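Local structure of beta-agarase AgaA (Microbulbifer thermotolerans, 3WZ1) at residues A[29-34]-A[44-49]; A[49-54]-A[233-238]; A[102-107]-A[128-133]. The protein hydrolyses internal beta-1,4-galactosidic linkages of agarose through its GH16 catalytic domain, yielding neoagarotetraose as the main product. All coordinates share one frame; numbering follows the deposited sequence.

Interaction 1: A[29-34]-A[44-49]; sequences FNYEAP and ERWKEG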
loop_
_atom_site.group_PDB
_atom_site.type_symbol
_atom_site.label_atom_id
_atom_site.label_comp_id
_atom_site.label_asym_id
_atom_site.label_seq_id
_atom_site.Cartn_x
_atom_site.Cartn_y
_atom_site.Cartn_z
ATOM N N PHE A 29 2.295 12.601 9.322
ATOM C CA PHE A 29 1.819 11.966 10.551
ATOM C C PHE A 29 2.481 12.512 11.814
ATOM O O PHE A 29 2.700 11.793 12.783
ATOM C CB PHE A 29 1.956 10.433 10.439
ATOM C CG PHE A 29 1.133 9.854 9.317
ATOM C CD1 PHE A 29 -0.253 9.930 9.348
ATOM C CD2 PHE A 29 1.742 9.257 8.212
ATOM C CE1 PHE A 29 -1.003 9.441 8.312
ATOM C CE2 PHE A 29 0.990 8.762 7.171
ATOM C CZ PHE A 29 -0.389 8.848 7.231
ATOM N N ASN A 30 2.740 13.809 11.809
ATOM C CA ASN A 30 3.291 14.480 12.980
ATOM C C ASN A 30 2.185 15.132 13.802
ATOM O O ASN A 30 2.096 16.361 13.963
ATOM C CB ASN A 30 4.390 15.458 12.565
ATOM C CG ASN A 30 5.636 14.741 12.131
ATOM O OD1 ASN A 30 6.075 14.880 10.996
ATOM N ND2 ASN A 30 6.201 13.951 13.017
ATOM N N TYR A 31 1.318 14.271 14.301
ATOM C CA TYR A 31 0.230 14.664 15.193
ATOM C C TYR A 31 -0.172 13.443 15.990
ATOM O O TYR A 31 0.251 12.314 15.690
ATOM C CB TYR A 31 -0.970 15.226 14.428
ATOM C CG TYR A 31 -1.480 14.370 13.274
ATOM C CD1 TYR A 31 -0.949 14.503 11.996
ATOM C CD2 TYR A 31 -2.524 13.464 13.467
ATOM C CE1 TYR A 31 -1.409 13.727 10.957
ATOM C CE2 TYR A 31 -3.007 12.701 12.432
ATOM C CZ TYR A 31 -2.450 12.830 11.173
ATOM O OH TYR A 31 -2.941 12.064 10.119
ATOM N N GLU A 32 -0.996 13.658 17.011
ATOM C CA GLU A 32 -1.447 12.570 17.870
ATOM C C GLU A 32 -2.919 12.285 17.544
ATOM O O GLU A 32 -3.774 13.158 17.688
ATOM C CB GLU A 32 -1.247 12.942 19.346
ATOM C CG GLU A 32 0.216 13.094 19.734
ATOM C CD GLU A 32 1.005 11.801 19.592
ATOM O OE1 GLU A 32 0.510 10.749 20.051
ATOM O OE2 GLU A 32 2.130 11.837 19.020
ATOM N N ALA A 33 -3.191 11.064 17.075
ATOM C CA ALA A 33 -4.559 10.608 16.804
ATOM C C ALA A 33 -4.727 9.233 17.428
ATOM O O ALA A 33 -4.379 8.202 16.832
ATOM C CB ALA A 33 -4.845 10.582 15.316
ATOM N N PRO A 34 -5.223 9.202 18.672
ATOM C CA PRO A 34 -5.412 7.942 19.364
ATOM C C PRO A 34 -6.353 6.994 18.648
ATOM O O PRO A 34 -7.208 7.423 17.882
ATOM C CB PRO A 34 -5.969 8.373 20.721
ATOM C CG PRO A 34 -5.396 9.720 20.929
ATOM C CD PRO A 34 -5.407 10.358 19.580
ATOM N N GLU A 44 -9.067 15.327 8.445
ATOM C CA GLU A 44 -8.955 16.236 7.320
ATOM C C GLU A 44 -8.649 15.476 6.025
ATOM O O GLU A 44 -9.026 15.918 4.928
ATOM C CB GLU A 44 -7.870 17.286 7.543
ATOM C CG GLU A 44 -8.195 18.386 8.543
ATOM C CD GLU A 44 -6.957 19.231 8.852
ATOM O OE1 GLU A 44 -6.060 19.340 7.975
ATOM O OE2 GLU A 44 -6.839 19.755 9.976
ATOM N N ARG A 45 -7.946 14.353 6.150
ATOM C CA ARG A 45 -7.534 13.575 4.980
ATOM C C ARG A 45 -8.117 12.176 4.901
ATOM O O ARG A 45 -8.308 11.652 3.797
ATOM C CB ARG A 45 -6.006 13.432 4.965
ATOM C CG ARG A 45 -5.275 14.732 4.686
ATOM C CD ARG A 45 -3.781 14.571 4.874
ATOM N NE ARG A 45 -3.124 15.802 4.449
ATOM C CZ ARG A 45 -3.065 16.918 5.166
ATOM N NH1 ARG A 45 -3.573 16.992 6.397
ATOM N NH2 ARG A 45 -2.499 17.986 4.631
ATOM N N TRP A 46 -8.322 11.559 6.066
ATOM C CA TRP A 46 -8.502 10.104 6.170
ATOM C C TRP A 46 -9.811 9.699 6.784
ATOM O O TRP A 46 -10.398 10.434 7.584
ATOM C CB TRP A 46 -7.385 9.459 7.016
ATOM C CG TRP A 46 -6.002 9.847 6.533
ATOM C CD1 TRP A 46 -5.155 10.733 7.121
ATOM C CD2 TRP A 46 -5.355 9.396 5.334
ATOM N NE1 TRP A 46 -4.003 10.853 6.365
ATOM C CE2 TRP A 46 -4.106 10.042 5.268
ATOM C CE3 TRP A 46 -5.698 8.485 4.327
ATOM C CZ2 TRP A 46 -3.212 9.827 4.215
ATOM C CZ3 TRP A 46 -4.807 8.270 3.291
ATOM C CH2 TRP A 46 -3.588 8.935 3.246
ATOM N N LYS A 47 -10.253 8.511 6.417
ATOM C CA LYS A 47 -11.299 7.815 7.157
ATOM C C LYS A 47 -10.741 6.492 7.664
ATOM O O LYS A 47 -9.802 5.929 7.067
ATOM C CB LYS A 47 -12.534 7.579 6.269
ATOM C CG LYS A 47 -12.309 6.578 5.127
ATOM C CD LYS A 47 -13.527 6.269 4.261
ATOM C CE LYS A 47 -14.587 5.423 4.971
ATOM N NZ LYS A 47 -14.321 3.990 5.339
ATOM N N GLU A 48 -11.311 5.975 8.757
ATOM C CA GLU A 48 -10.979 4.612 9.180
ATOM C C GLU A 48 -11.638 3.623 8.232
ATOM O O GLU A 48 -12.743 3.879 7.731
ATOM C CB GLU A 48 -11.441 4.359 10.613
ATOM C CG GLU A 48 -10.630 5.172 11.621
ATOM C CD GLU A 48 -11.459 5.723 12.758
ATOM O OE1 GLU A 48 -11.068 5.524 13.925
ATOM O OE2 GLU A 48 -12.492 6.386 12.450
ATOM N N GLY A 49 -10.991 2.493 8.004
ATOM C CA GLY A 49 -11.543 1.410 7.186
ATOM C C GLY A 49 -11.148 1.476 5.732
ATOM O O GLY A 49 -9.998 1.786 5.414
#

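Interaction 2: A[49-54]-A[233-238]; sequences GFINPW and YAIINM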
loop_
_atom_site.group_PDB
_atom_site.type_symbol
_atom_site.label_atom_id
_atom_site.label_comp_id
_atom_site.label_asym_id
_atom_site.label_seq_id
_atom_site.Cartn_x
_atom_site.Cartn_y
_atom_site.Cartn_z
ATOM N N GLY A 49 -10.991 2.493 8.004
ATOM C CA GLY A 49 -11.543 1.410 7.186
ATOM C C GLY A 49 -11.148 1.476 5.732
ATOM O O GLY A 49 -9.998 1.786 5.414
ATOM N N PHE A 50 -12.126 1.207 4.871
ATOM C CA PHE A 50 -11.930 0.855 3.466
ATOM C C PHE A 50 -12.750 1.830 2.628
ATOM O O PHE A 50 -13.360 2.788 3.150
ATOM C CB PHE A 50 -12.395 -0.626 3.313
ATOM C CG PHE A 50 -12.234 -1.243 1.940
ATOM C CD1 PHE A 50 -11.012 -1.285 1.283
ATOM C CD2 PHE A 50 -13.320 -1.849 1.313
ATOM C CE1 PHE A 50 -10.891 -1.866 0.039
ATOM C CE2 PHE A 50 -13.190 -2.448 0.064
ATOM C CZ PHE A 50 -11.962 -2.463 -0.574
ATOM N N ILE A 51 -12.776 1.616 1.313
ATOM C CA ILE A 51 -13.586 2.469 0.423
ATOM C C ILE A 51 -15.083 2.245 0.596
ATOM O O ILE A 51 -15.882 3.086 0.158
ATOM C CB ILE A 51 -13.210 2.322 -1.065
ATOM C CG1 ILE A 51 -13.297 0.860 -1.525
ATOM C CG2 ILE A 51 -11.813 2.871 -1.320
ATOM C CD1 ILE A 51 -13.324 0.711 -3.025
ATOM N N ASN A 52 -15.452 1.119 1.205
ATOM C CA ASN A 52 -16.850 0.762 1.446
ATOM C C ASN A 52 -16.906 -0.084 2.728
ATOM O O ASN A 52 -15.866 -0.298 3.366
ATOM C CB ASN A 52 -17.444 0.084 0.197
ATOM C CG ASN A 52 -16.780 -1.242 -0.148
ATOM O OD1 ASN A 52 -16.587 -2.098 0.708
ATOM N ND2 ASN A 52 -16.451 -1.433 -1.432
ATOM N N PRO A 53 -18.101 -0.557 3.134
ATOM C CA PRO A 53 -18.159 -1.263 4.406
ATOM C C PRO A 53 -17.548 -2.664 4.481
ATOM O O PRO A 53 -17.578 -3.277 5.558
ATOM C CB PRO A 53 -19.667 -1.349 4.676
ATOM C CG PRO A 53 -20.233 -0.170 3.951
ATOM C CD PRO A 53 -19.437 -0.151 2.679
ATOM N N TRP A 54 -17.024 -3.201 3.384
ATOM C CA TRP A 54 -16.392 -4.516 3.433
ATOM C C TRP A 54 -15.313 -4.552 4.502
ATOM O O TRP A 54 -14.526 -3.623 4.600
ATOM C CB TRP A 54 -15.770 -4.842 2.091
ATOM C CG TRP A 54 -15.268 -6.230 1.936
ATOM C CD1 TRP A 54 -15.950 -7.386 2.201
ATOM C CD2 TRP A 54 -14.005 -6.627 1.392
ATOM N NE1 TRP A 54 -15.164 -8.475 1.900
ATOM C CE2 TRP A 54 -13.976 -8.036 1.384
ATOM C CE3 TRP A 54 -12.882 -5.929 0.935
ATOM C CZ2 TRP A 54 -12.877 -8.762 0.915
ATOM C CZ3 TRP A 54 -11.790 -6.662 0.458
ATOM C CH2 TRP A 54 -11.802 -8.065 0.465
ATOM N N TYR A 233 -8.581 5.619 -4.592
ATOM C CA TYR A 233 -8.400 6.042 -3.214
ATOM C C TYR A 233 -7.127 5.420 -2.654
ATOM O O TYR A 233 -6.817 4.256 -2.949
ATOM C CB TYR A 233 -9.611 5.636 -2.355
ATOM C CG TYR A 233 -10.856 6.357 -2.811
ATOM C CD1 TYR A 233 -11.621 5.867 -3.860
ATOM C CD2 TYR A 233 -11.216 7.562 -2.225
ATOM C CE1 TYR A 233 -12.713 6.574 -4.323
ATOM C CE2 TYR A 233 -12.315 8.271 -2.685
ATOM C CZ TYR A 233 -13.041 7.760 -3.725
ATOM O OH TYR A 233 -14.138 8.465 -4.201
ATOM N N ALA A 234 -6.398 6.192 -1.855
ATOM C CA ALA A 234 -5.237 5.676 -1.141
ATOM C C ALA A 234 -5.675 4.867 0.063
ATOM O O ALA A 234 -6.516 5.332 0.841
ATOM C CB ALA A 234 -4.360 6.835 -0.708
ATOM N N ILE A 235 -5.076 3.689 0.245
ATOM C CA ILE A 235 -5.410 2.809 1.350
ATOM C C ILE A 235 -4.117 2.344 1.995
ATOM O O ILE A 235 -3.169 1.930 1.317
ATOM C CB ILE A 235 -6.231 1.586 0.866
ATOM C CG1 ILE A 235 -7.451 2.049 0.039
ATOM C CG2 ILE A 235 -6.646 0.720 2.034
ATOM C CD1 ILE A 235 -8.152 0.918 -0.690
ATOM N N ILE A 236 -4.100 2.412 3.316
ATOM C CA ILE A 236 -2.969 1.911 4.100
ATOM C C ILE A 236 -3.565 0.888 5.040
ATOM O O ILE A 236 -4.429 1.221 5.846
ATOM C CB ILE A 236 -2.265 3.017 4.886
ATOM C CG1 ILE A 236 -1.804 4.156 3.955
ATOM C CG2 ILE A 236 -1.071 2.409 5.636
ATOM C CD1 ILE A 236 -1.552 5.462 4.685
ATOM N N ASN A 237 -3.140 -0.363 4.944
ATOM C CA ASN A 237 -3.713 -1.379 5.795
ATOM C C ASN A 237 -2.744 -2.507 6.052
ATOM O O ASN A 237 -1.628 -2.502 5.515
ATOM C CB ASN A 237 -5.051 -1.892 5.219
ATOM C CG ASN A 237 -4.889 -2.842 4.050
ATOM O OD1 ASN A 237 -3.846 -3.478 3.883
ATOM N ND2 ASN A 237 -5.928 -2.970 3.243
ATOM N N MET A 238 -3.166 -3.465 6.877
ATOM C CA MET A 238 -2.678 -4.829 6.740
ATOM C C MET A 238 -3.829 -5.700 6.289
ATOM O O MET A 238 -4.995 -5.368 6.488
ATOM C CB MET A 238 -2.090 -5.407 8.018
ATOM C CG MET A 238 -0.658 -4.973 8.298
ATOM S SD MET A 238 0.143 -5.877 9.624
ATOM C CE MET A 238 -0.490 -5.065 11.057
#

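Interaction 3: A[102-107]-A[128-133]; sequences VYMEAR and EEIDVI. With NA (sodium ion), chain C.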
loop_
_atom_site.group_PDB
_atom_site.type_symbol
_atom_site.label_atom_id
_atom_site.label_comp_id
_atom_site.label_asym_id
_atom_site.label_seq_id
_atom_site.Cartn_x
_atom_site.Cartn_y
_atom_site.Cartn_z
ATOM N N VAL A 102 0.271 11.039 -11.481
ATOM C CA VAL A 102 0.570 11.297 -10.095
ATOM C C VAL A 102 1.667 10.365 -9.615
ATOM O O VAL A 102 1.686 9.198 -9.996
ATOM C CB VAL A 102 -0.707 11.150 -9.213
ATOM C CG1 VAL A 102 -1.266 9.729 -9.282
ATOM C CG2 VAL A 102 -0.445 11.586 -7.780
ATOM N N TYR A 103 2.582 10.900 -8.808
ATOM C CA TYR A 103 3.592 10.080 -8.124
ATOM C C TYR A 103 3.121 9.855 -6.699
ATOM O O TYR A 103 2.792 10.810 -6.013
ATOM C CB TYR A 103 4.971 10.769 -8.116
ATOM C CG TYR A 103 6.039 9.966 -7.421
ATOM C CD1 TYR A 103 6.584 8.830 -8.022
ATOM C CD2 TYR A 103 6.484 10.309 -6.142
ATOM C CE1 TYR A 103 7.551 8.074 -7.391
ATOM C CE2 TYR A 103 7.438 9.539 -5.502
ATOM C CZ TYR A 103 7.961 8.421 -6.125
ATOM O OH TYR A 103 8.924 7.656 -5.496
ATOM N N MET A 104 3.097 8.596 -6.265
ATOM C CA MET A 104 2.504 8.199 -4.978
ATOM C C MET A 104 3.530 7.369 -4.218
ATOM O O MET A 104 3.971 6.346 -4.734
ATOM C CB MET A 104 1.256 7.349 -5.238
ATOM C CG MET A 104 0.345 7.934 -6.296
ATOM S SD MET A 104 -1.157 6.951 -6.635
ATOM C CE MET A 104 -0.456 5.471 -7.325
ATOM N N GLU A 105 3.894 7.793 -3.008
ATOM C CA GLU A 105 5.022 7.183 -2.298
ATOM C C GLU A 105 4.772 7.077 -0.814
ATOM O O GLU A 105 4.221 8.001 -0.206
ATOM C CB GLU A 105 6.274 8.014 -2.556
ATOM C CG GLU A 105 7.570 7.396 -2.046
ATOM C CD GLU A 105 8.665 8.428 -2.022
ATOM O OE1 GLU A 105 8.693 9.226 -1.051
ATOM O OE2 GLU A 105 9.472 8.385 -2.929
ATOM N N ALA A 106 5.198 5.965 -0.215
ATOM C CA ALA A 106 5.190 5.827 1.236
ATOM C C ALA A 106 6.579 5.501 1.733
ATOM O O ALA A 106 7.328 4.807 1.060
ATOM C CB ALA A 106 4.258 4.724 1.682
ATOM N N ARG A 107 6.895 5.994 2.930
ATOM C CA ARG A 107 8.073 5.540 3.653
ATOM C C ARG A 107 7.568 4.757 4.851
ATOM O O ARG A 107 6.801 5.277 5.669
ATOM C CB ARG A 107 8.950 6.717 4.096
ATOM C CG ARG A 107 10.171 6.293 4.918
ATOM C CD ARG A 107 11.101 7.447 5.235
ATOM N NE ARG A 107 12.369 6.917 5.746
ATOM C CZ ARG A 107 12.766 6.947 7.021
ATOM N NH1 ARG A 107 12.036 7.499 7.976
ATOM N NH2 ARG A 107 13.934 6.421 7.340
ATOM N N GLU A 128 -10.238 -1.441 -10.475
ATOM C CA GLU A 128 -8.884 -1.031 -10.854
ATOM C C GLU A 128 -8.066 -0.738 -9.606
ATOM O O GLU A 128 -8.513 0.019 -8.733
ATOM C CB GLU A 128 -8.925 0.181 -11.802
ATOM C CG GLU A 128 -9.590 -0.144 -13.134
ATOM C CD GLU A 128 -9.757 1.027 -14.062
ATOM O OE1 GLU A 128 -9.110 2.089 -13.867
ATOM O OE2 GLU A 128 -10.583 0.863 -15.008
ATOM N N GLU A 129 -6.878 -1.343 -9.537
ATOM C CA GLU A 129 -6.033 -1.334 -8.343
ATOM C C GLU A 129 -4.568 -1.175 -8.713
ATOM O O GLU A 129 -4.092 -1.830 -9.646
ATOM C CB GLU A 129 -6.218 -2.648 -7.565
ATOM C CG GLU A 129 -5.203 -2.897 -6.443
ATOM C CD GLU A 129 -5.486 -4.150 -5.629
ATOM O OE1 GLU A 129 -6.586 -4.740 -5.765
ATOM O OE2 GLU A 129 -4.613 -4.556 -4.836
ATOM N N ILE A 130 -3.849 -0.336 -7.963
ATOM C CA ILE A 130 -2.388 -0.246 -8.050
ATOM C C ILE A 130 -1.813 -0.519 -6.666
ATOM O O ILE A 130 -2.235 0.110 -5.692
ATOM C CB ILE A 130 -1.940 1.131 -8.556
ATOM C CG1 ILE A 130 -2.469 1.353 -9.982
ATOM C CG2 ILE A 130 -0.417 1.267 -8.543
ATOM C CD1 ILE A 130 -2.374 2.778 -10.493
ATOM N N ASP A 131 -0.883 -1.477 -6.581
ATOM C CA ASP A 131 -0.212 -1.843 -5.320
ATOM C C ASP A 131 1.208 -1.310 -5.248
ATOM O O ASP A 131 2.104 -1.814 -5.972
ATOM C CB ASP A 131 -0.171 -3.347 -5.195
ATOM C CG ASP A 131 -1.516 -3.951 -5.363
ATOM O OD1 ASP A 131 -2.393 -3.584 -4.529
ATOM O OD2 ASP A 131 -1.714 -4.720 -6.320
ATOM N N VAL A 132 1.433 -0.364 -4.342
ATOM C CA VAL A 132 2.734 0.298 -4.217
ATOM C C VAL A 132 3.585 -0.475 -3.208
ATOM O O VAL A 132 4.591 -1.077 -3.586
ATOM C CB VAL A 132 2.588 1.797 -3.860
ATOM C CG1 VAL A 132 3.948 2.461 -3.715
ATOM C CG2 VAL A 132 1.760 2.521 -4.918
ATOM N N ILE A 133 3.178 -0.489 -1.930
ATOM C CA ILE A 133 3.726 -1.458 -0.962
ATOM C C ILE A 133 2.727 -2.598 -0.804
ATOM O O ILE A 133 1.548 -2.386 -0.454
ATOM C CB ILE A 133 4.073 -0.855 0.422
ATOM C CG1 ILE A 133 5.106 0.258 0.295
ATOM C CG2 ILE A 133 4.547 -1.954 1.381
ATOM C CD1 ILE A 133 5.475 0.920 1.597
HETATM NA NA NA C . -10.146 2.196 -16.813
HETATM O O HOH W 1 -12.435 3.435 -17.013
#

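Interaction 1: A[29-34]-A[44-49]
An aromatic cluster, in which Phe29 and Tyr31 meet Trp46, joins the loop that follows strand 18-22 to the start of strand 46-48. It lies in the beta-jelly roll of the GH16 domain, away from the predicted catalytic residues. Trp46 opens the short strand 46-48. Its indole reaches over to the loop and is met near its nitrogen end. Phe29 CE1 comes within 3.8 Å of Trp46 NE1. The Phe29 ring and the five-membered ring of Trp46 are inclined by only 28°, but their centroids are 5.8 Å apart. The planes are near parallel but displaced, and the rings barely overlap. A looser apolar touch, Phe29 CZ to Trp46 CZ2 at 4.2 Å, continues the contact along the indole.

Tyr31 brings its phenol end. Its OH sits 4.0 Å from Trp46 CD1, and the two side chains cross at about a right angle. Tyr31 leaves the backbone toward 44-49. With CG between the backbone N and the carbonyl carbon (chi1 51°), its hydroxyl end comes beside the indole. Arg45 CB lies over one face of the indole, 3.5 Å above the plane and toward the rim.

The polar atoms in this buried patch are satisfied by Asp27. Its OD2 is hydrogen-bonded to both Tyr31 OH and Trp46 NE1, and its OD1 to the backbone N of Phe29. No hydrogen bond links the two segments directly. The direct contact is van der Waals, with little ring overlap. Asp27 supplies the polar link, and its shared carboxylate probably helps to position the phenol and indole ends.

Interaction 2: A[49-54]-A[233-238]
Ile51 and Phe50 lean from the loop after strand 46-48 onto Tyr233 and Ile235 of strand 232-239. Ile51 points at the strand and touches with its CG2 branch. That methyl lies 3.7 Å from Tyr233 CB and also reaches the near end of the phenol ring, at CG and CD1. The two side chains meet at a slant. With chi1 56°, CG2 stands anti to the carbonyl carbon and faces the strand, while CG1 turns to the Phe50 ring.

CG1 stands 3.6 Å above that ring, over its centre, so these adjacent residues form one apolar unit. Phe50 CE1 then meets Ile235 CD1 at 4.0 Å, again obliquely. The same Ile235 CD1 is 4.2 Å from Ile51 CG2, so one methyl touches both loop side chains. Leu122 of strand 116-123 adds to the patch, and Trp62 meets the Phe50 ring.

Beyond the contact the loop turns back. Asn52 OD1 accepts from Trp54 N at 2.9 Å, in the carbonyl plane, forming an Asx turn. Between 49-54 and 233-238 only side chains meet; Gly49 is hydrogen-bonded to Ser91 of strand 87-94. The loop thus packs on one face of a jelly-roll strand, where the Ile235 side chain is about 8 Å from that of the predicted nucleophile Glu129.

Interaction 3: A[102-107]-A[128-133]
Ile130, Val132 and Ile133 meet Met104 and Ala106 across the interior of the domain. Strand 102-109 and strand 128-135 face each other here without any hydrogen bond between the two segments.

Segment 128-133 begins with Glu128, which serves a metal site. Its OE2 binds the sodium ion at 2.3 Å, and a water completes part of the shell at 2.6 Å from the ion. Thr226, Gly227 and Ser229 supply the other protein ligands. The side chain is extended beyond CG (chi2 175°), which carries the carboxylate out to the ion, while OE1 accepts from Lys230 N.

Glu129 follows as the predicted nucleophile. Its side chain packs on Trp120, His155 and Phe157. Ile130 points to strand 102-109, and its CG2 meets Met104 CE at 4.4 Å. Asp131 packs on Trp120, Ser153 and His155, as a neighbour of the Glu129 side chain.

At Val132 the chain turns a corner. Val132 and Ile133 form a classic beta bulge opposite Phe119, and both direct their side chains at 102-107. Val132 CG2 touches the same Met104 methyl, CE, at 4.4 Å, and Val132 CG1 is 4.0 Å from Met104 O. Ile133 CD1 ends 4.0 Å from Ala106 CB.

The chemistry implies a division of roles within 128-133. Ile130, Val132 and Ile133 bury apolar surface against strand 102-109, where the contact is purely van der Waals. Glu128 binds sodium through OE2, which probably offsets its negative charge, and the Glu129 carboxylate belongs to the predicted catalytic site.

All three contacts lie within the GH16 catalytic domain. Interactions 1 and 2 share Gly49 and touch directly. Trp46 CZ3 is 4.2 Å from Ala234 O, and Trp46 CH2 is 4.3 Å from Ile236 CD1. The indole of interaction 1 thus also packs on the strand used by interaction 2. Interaction 3 touches neither, its nearest atoms being about 6 Å from interaction 2 and about 7 Å from interaction 1. It carries Glu129, and the Ile133 side chain is about 6 Å from that of the predicted proton donor Glu134. The two sodium sites are separate: the Phe29 side chain lies about 4 Å from one sodium ion, and Glu128 binds the other.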